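Local coordinates for response regulator receiver protein (Sinorhizobium medicae, PDB 2RDM), which probably acts as a phosphorylation-controlled receiver in two-component signalling, passing on the signal of a partner histidine kinase through changes in its shape, at residues D65-A70 with A94-P99; H88-W93 with I103-F108. The protein carries 1 engineered substitution. All coordinates share one frame; numbering follows the deposited sequence. Where two conformers were deposited one is given.

How the interactions relate
Interactions 1 and 2 lie in one receiver domain, about 12 Å apart between centres, and their segments alternate along the chain: 65-70, 88-93, 94-99, 103-108. Interaction 1 joins helix 66-76 to the short helix 93-96 and the loop after it; interaction 2 joins the approach to that helix with strand 102-105, the parallel sheet's outermost strand on that side within this chain. They meet where the indole of Trp-67 reaches the other contact, its CH2 lying 3.5 Å from CA of Trp-93. The pair illustrates how a short helix and its approach can rest on neighbouring elements, a helix and an edge strand whose side chains also touch each other.

Interaction 1. Residues D65-A70 with A94-P99; sequences DGWQVA and ASNGVP
A single water molecule joins the carbonyl oxygens of Trp-67 and Asn-96, donating to each, with 2.8 Å from the water to Trp-67 O and the same distance to Asn-96 O. Both of its hydrogens are thereby spent in bridging two backbones that make no direct hydrogen bond to one another.

Beside this bridge the indole of Trp-67 meets the side chain of Asn-96 through carbon rather than through the amide. CB of Asn-96 sits over the ring face, closest to CD2 of Trp-67 at 3.4 Å, and only 17° off the normal of the five-membered ring: a CH-pi contact. The two side chains cross at about a right angle. The backbone of Asn-96 directs CB at the indole, and chi1 of -63° sets CG beside the backbone N, carrying the amide to where ND2 bonds to the carbonyl oxygen of Glu-92, one turn back. Gly-97, where the chain leaves the helix, comes obliquely to the six-membered ring, with its N 3.9 Å from CZ3 of Trp-67. Tyr-84 of strand 82-86 also meets the indole, and its hydroxyl is bonded to the N of Val-98.

One turn along helix 66-76, CB of Ala-70 touches CG1 of Val-98 at 4.3 Å, a light apolar contact, and both residues also rest on strand 82-86. The start of this helix is fixed by its N-cap, Asp-65, whose OD1 accepts from N of Gln-68 at 2.9 Å. Ala-94 and Ser-95 offer their carbonyl oxygens to arginines of a second subunit, so helix 93-96 also takes part in a subunit contact.

The arrangement belongs to the CheY-like receiver fold, a five-stranded parallel sheet with helices on both faces, in which helix 66-76 and helix 93-96 are neighbours on the same face.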
loop_
_atom_site.group_PDB
_atom_site.type_symbol
_atom_site.label_atom_id
_atom_site.label_comp_id
_atom_site.label_asym_id
_atom_site.label_seq_id
_atom_site.Cartn_x
_atom_site.Cartn_y
_atom_site.Cartn_z
ATOM N N ASP A 65 -29.380 5.678 4.464
ATOM C CA ASP A 65 -28.707 4.648 3.696
ATOM C C ASP A 65 -27.389 4.194 4.344
ATOM O O ASP A 65 -26.963 4.733 5.379
ATOM C CB ASP A 65 -28.504 5.106 2.241
ATOM C CG ASP A 65 -27.596 6.332 2.112
ATOM O OD1 ASP A 65 -26.661 6.519 2.925
ATOM O OD2 ASP A 65 -27.810 7.111 1.161
ATOM N N GLY A 66 -26.742 3.212 3.718
ATOM C CA GLY A 66 -25.490 2.665 4.226
ATOM C C GLY A 66 -24.315 3.623 4.212
ATOM O O GLY A 66 -23.402 3.506 5.050
ATOM N N TRP A 67 -24.328 4.567 3.271
ATOM C CA TRP A 67 -23.302 5.616 3.229
ATOM C C TRP A 67 -23.354 6.430 4.517
ATOM O O TRP A 67 -22.317 6.737 5.125
ATOM C CB TRP A 67 -23.476 6.551 2.025
ATOM C CG TRP A 67 -23.623 5.872 0.684
ATOM C CD1 TRP A 67 -24.666 6.009 -0.195
ATOM C CD2 TRP A 67 -22.694 4.978 0.066
ATOM N NE1 TRP A 67 -24.434 5.254 -1.320
ATOM C CE2 TRP A 67 -23.227 4.615 -1.183
ATOM C CE3 TRP A 67 -21.450 4.460 0.442
ATOM C CZ2 TRP A 67 -22.571 3.741 -2.048
ATOM C CZ3 TRP A 67 -20.809 3.584 -0.405
ATOM C CH2 TRP A 67 -21.368 3.237 -1.650
ATOM N N GLN A 68 -24.579 6.732 4.945
ATOM C CA GLN A 68 -24.779 7.500 6.164
ATOM C C GLN A 68 -24.443 6.694 7.416
ATOM O O GLN A 68 -23.882 7.242 8.385
ATOM C CB GLN A 68 -26.192 8.075 6.227
ATOM C CG GLN A 68 -26.387 9.131 7.308
ATOM C CD GLN A 68 -25.213 10.103 7.460
ATOM O OE1 GLN A 68 -24.762 10.727 6.496
ATOM N NE2 GLN A 68 -24.738 10.254 8.687
ATOM N N VAL A 69 -24.723 5.386 7.384
ATOM C CA VAL A 69 -24.349 4.478 8.488
ATOM C C VAL A 69 -22.842 4.550 8.728
ATOM O O VAL A 69 -22.389 4.693 9.872
ATOM C CB VAL A 69 -24.754 2.990 8.222
ATOM C CG1 VAL A 69 -24.229 2.074 9.347
ATOM C CG2 VAL A 69 -26.262 2.857 8.136
ATOM N N ALA A 70 -22.078 4.476 7.638
ATOM C CA ALA A 70 -20.612 4.492 7.735
ATOM C C ALA A 70 -20.062 5.815 8.290
ATOM O O ALA A 70 -19.091 5.817 9.055
ATOM C CB ALA A 70 -19.998 4.161 6.379
ATOM N N ALA A 94 -17.155 5.463 -5.124
ATOM C CA ALA A 94 -16.100 6.413 -5.474
ATOM C C ALA A 94 -16.412 7.830 -4.995
ATOM O O ALA A 94 -15.505 8.605 -4.719
ATOM C CB ALA A 94 -15.858 6.404 -6.968
ATOM N N SER A 95 -17.699 8.153 -4.879
ATOM C CA SER A 95 -18.120 9.461 -4.408
ATOM C C SER A 95 -18.715 9.470 -2.993
ATOM O O SER A 95 -18.813 10.532 -2.380
ATOM C CB SER A 95 -19.108 10.085 -5.390
ATOM O OG SER A 95 -20.184 9.202 -5.597
ATOM N N ASN A 96 -19.096 8.302 -2.473
ATOM C CA ASN A 96 -19.830 8.238 -1.204
ATOM C C ASN A 96 -19.174 7.422 -0.088
ATOM O O ASN A 96 -19.504 7.611 1.083
ATOM C CB ASN A 96 -21.245 7.714 -1.424
ATOM C CG ASN A 96 -22.074 8.616 -2.304
ATOM O OD1 ASN A 96 -22.493 9.690 -1.887
ATOM N ND2 ASN A 96 -22.320 8.179 -3.529
ATOM N N GLY A 97 -18.283 6.504 -0.454
ATOM C CA GLY A 97 -17.604 5.650 0.534
ATOM C C GLY A 97 -16.645 6.463 1.372
ATOM O O GLY A 97 -16.171 7.504 0.937
ATOM N N VAL A 98 -16.371 5.994 2.591
ATOM C CA VAL A 98 -15.419 6.656 3.470
ATOM C C VAL A 98 -13.996 6.158 3.173
ATOM O O VAL A 98 -13.816 5.079 2.613
ATOM C CB VAL A 98 -15.767 6.434 4.985
ATOM C CG1 VAL A 98 -17.061 7.149 5.354
ATOM C CG2 VAL A 98 -15.854 4.953 5.341
ATOM N N PRO A 99 -12.968 6.933 3.543
ATOM C CA PRO A 99 -11.634 6.441 3.210
ATOM C C PRO A 99 -11.320 5.092 3.849
ATOM O O PRO A 99 -11.788 4.819 4.954
ATOM C CB PRO A 99 -10.732 7.509 3.804
ATOM C CG PRO A 99 -11.576 8.736 3.828
ATOM C CD PRO A 99 -12.907 8.243 4.217
HETATM O O HOH W 1 -20.069 6.289 3.487
#

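Interaction 2. Residues H88-W93 with I103-F108; sequences HAALEW and ILEKPF
The indole of Trp-93 carries the CG2 methyl of Ile-103 over one face, while Tyr-84 of strand 82-86 meets it with ring planes at about 75°. The methyl stands 3.6 Å above the indole plane, offset toward the rim on the five-membered ring, in a CH-pi contact whose nearest atom is CG of Trp-93. Phe-108 has a comparable arrangement inside its own segment: CB of Leu-104 covers one face, and the backbone C of Glu-105 and N of Lys-106 lie at its edge.

Trp-93 and Ile-103 slide past each other in opposite directions. CG of Trp-93 is anti to the backbone N (chi1 176°), which lays the indole alongside the isoleucine and lets NE1 bond to OG of Ser-101. Ile-103 uses both branches: CG2 rests on the indole, and the extended CG1 arm sends CD1 to the backbone of Ala-90, 4.1 Å from its CA. Replacing Trp-93 with an alanine would probably leave the CG2 branch of Ile-103 without its aromatic cover and the hydroxyl of Ser-101 without its indole N-H partner.

At the other end of the contact, Glu-105 CG lies between backbone N and carbonyl carbon (chi1 51°), and the chain then runs extended until OE2 comes 3.4 Å from CB of Ala-90. This is van der Waals contact, and it places the carboxylate beside the start of the type I turn from Ala-90 to Trp-93. That turn is closed by Trp-93 N bonding to Ala-90 O at 3.0 Å. Glu-125 of a third subunit packs against Trp-93 and Glu-105.

Strand 102-105 leads into Lys-106 and a cis peptide before Pro-107, the lysine-proline signature of the receiver domain, and Ile-103 occupies the place where CheY itself carries its switch tyrosine.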
loop_
_atom_site.group_PDB
_atom_site.type_symbol
_atom_site.label_atom_id
_atom_site.label_comp_id
_atom_site.label_asym_id
_atom_site.label_seq_id
_atom_site.Cartn_x
_atom_site.Cartn_y
_atom_site.Cartn_z
ATOM N N HIS A 88 -25.871 -3.842 -6.932
ATOM C CA HIS A 88 -25.682 -3.383 -8.303
ATOM C C HIS A 88 -24.582 -2.329 -8.386
ATOM O O HIS A 88 -23.454 -2.625 -8.776
ATOM C CB HIS A 88 -26.990 -2.825 -8.866
ATOM C CG HIS A 88 -28.101 -3.827 -8.919
ATOM N ND1 HIS A 88 -28.262 -4.705 -9.971
ATOM C CD2 HIS A 88 -29.107 -4.091 -8.052
ATOM C CE1 HIS A 88 -29.318 -5.465 -9.748
ATOM N NE2 HIS A 88 -29.849 -5.114 -8.591
ATOM N N ALA A 89 -24.922 -1.099 -8.016
ATOM C CA ALA A 89 -24.068 0.049 -8.298
ATOM C C ALA A 89 -22.992 0.213 -7.232
ATOM O O ALA A 89 -23.282 0.600 -6.099
ATOM C CB ALA A 89 -24.903 1.315 -8.413
ATOM N N ALA A 90 -21.750 -0.081 -7.600
ATOM C CA ALA A 90 -20.648 0.020 -6.686
ATOM C C ALA A 90 -19.881 1.267 -7.007
ATOM O O ALA A 90 -19.079 1.705 -6.226
ATOM C CB ALA A 90 -19.776 -1.208 -6.763
ATOM N N LEU A 91 -20.163 1.857 -8.165
ATOM C CA LEU A 91 -19.431 3.042 -8.633
ATOM C C LEU A 91 -19.762 4.269 -7.783
ATOM O O LEU A 91 -18.989 5.225 -7.741
ATOM C CB LEU A 91 -19.696 3.309 -10.123
ATOM C CG LEU A 91 -18.672 4.134 -10.921
ATOM C CD1 LEU A 91 -17.270 3.513 -10.902
ATOM C CD2 LEU A 91 -19.147 4.327 -12.353
ATOM N N GLU A 92 -20.905 4.218 -7.096
ATOM C CA GLU A 92 -21.308 5.233 -6.121
ATOM C C GLU A 92 -20.351 5.295 -4.922
ATOM O O GLU A 92 -20.287 6.309 -4.237
ATOM C CB GLU A 92 -22.720 4.956 -5.609
ATOM C CG GLU A 92 -23.752 4.712 -6.700
ATOM C CD GLU A 92 -25.047 4.144 -6.156
ATOM O OE1 GLU A 92 -25.001 3.137 -5.410
ATOM O OE2 GLU A 92 -26.116 4.703 -6.476
ATOM N N TRP A 93 -19.623 4.209 -4.678
ATOM C CA TRP A 93 -18.588 4.182 -3.625
ATOM C C TRP A 93 -17.494 5.225 -3.857
ATOM O O TRP A 93 -16.965 5.804 -2.902
ATOM C CB TRP A 93 -17.987 2.780 -3.537
ATOM C CG TRP A 93 -16.840 2.595 -2.564
ATOM C CD1 TRP A 93 -16.931 2.342 -1.225
ATOM C CD2 TRP A 93 -15.443 2.597 -2.881
ATOM N NE1 TRP A 93 -15.666 2.209 -0.679
ATOM C CE2 TRP A 93 -14.738 2.362 -1.674
ATOM C CE3 TRP A 93 -14.714 2.789 -4.064
ATOM C CZ2 TRP A 93 -13.350 2.298 -1.627
ATOM C CZ3 TRP A 93 -13.336 2.731 -4.016
ATOM C CH2 TRP A 93 -12.661 2.483 -2.800
ATOM N N ILE A 103 -15.747 -2.011 -0.626
ATOM C CA ILE A 103 -17.094 -2.380 -1.074
ATOM C C ILE A 103 -17.073 -3.749 -1.768
ATOM O O ILE A 103 -16.204 -4.011 -2.610
ATOM C CB ILE A 103 -17.787 -1.277 -1.953
ATOM C CG1 ILE A 103 -19.229 -1.698 -2.297
ATOM C CG2 ILE A 103 -16.967 -0.938 -3.188
ATOM C CD1 ILE A 103 -20.147 -0.559 -2.678
ATOM N N LEU A 104 -18.004 -4.616 -1.385
ATOM C CA LEU A 104 -18.160 -5.917 -2.010
ATOM C C LEU A 104 -19.438 -5.906 -2.840
ATOM O O LEU A 104 -20.511 -5.647 -2.313
ATOM C CB LEU A 104 -18.237 -7.004 -0.945
ATOM C CG LEU A 104 -17.104 -7.100 0.087
ATOM C CD1 LEU A 104 -17.372 -8.253 1.031
ATOM C CD2 LEU A 104 -15.764 -7.270 -0.592
ATOM N N GLU A 105 -19.327 -6.165 -4.137
ATOM C CA GLU A 105 -20.520 -6.212 -4.976
ATOM C C GLU A 105 -20.883 -7.646 -5.329
ATOM O O GLU A 105 -20.021 -8.437 -5.716
ATOM C CB GLU A 105 -20.392 -5.323 -6.224
ATOM C CG GLU A 105 -19.133 -5.522 -7.064
ATOM C CD GLU A 105 -19.031 -4.539 -8.236
ATOM O OE1 GLU A 105 -17.896 -4.304 -8.713
ATOM O OE2 GLU A 105 -20.075 -4.005 -8.683
ATOM N N LYS A 106 -22.163 -7.971 -5.167
ATOM C CA LYS A 106 -22.688 -9.303 -5.461
ATOM C C LYS A 106 -22.442 -9.678 -6.929
ATOM O O LYS A 106 -22.613 -8.837 -7.811
ATOM C CB LYS A 106 -24.177 -9.372 -5.106
ATOM C CG LYS A 106 -24.443 -9.194 -3.618
ATOM C CD LYS A 106 -25.918 -9.000 -3.341
ATOM C CE LYS A 106 -26.149 -8.586 -1.909
ATOM N NZ LYS A 106 -27.545 -8.113 -1.728
ATOM N N PRO A 107 -21.991 -10.923 -7.190
ATOM C CA PRO A 107 -21.720 -11.958 -6.194
ATOM C C PRO A 107 -20.320 -11.856 -5.583
ATOM O O PRO A 107 -19.369 -11.445 -6.252
ATOM C CB PRO A 107 -21.839 -13.248 -7.001
ATOM C CG PRO A 107 -21.431 -12.862 -8.384
ATOM C CD PRO A 107 -21.719 -11.398 -8.560
ATOM N N PHE A 108 -20.227 -12.205 -4.304
ATOM C CA PHE A 108 -18.945 -12.389 -3.633
ATOM C C PHE A 108 -19.062 -13.583 -2.711
ATOM O O PHE A 108 -20.171 -14.005 -2.367
ATOM C CB PHE A 108 -18.499 -11.119 -2.876
ATOM C CG PHE A 108 -19.482 -10.642 -1.852
ATOM C CD1 PHE A 108 -19.408 -11.102 -0.539
ATOM C CD2 PHE A 108 -20.463 -9.713 -2.185
ATOM C CE1 PHE A 108 -20.327 -10.671 0.412
ATOM C CE2 PHE A 108 -21.372 -9.269 -1.237
ATOM C CZ PHE A 108 -21.303 -9.755 0.059
#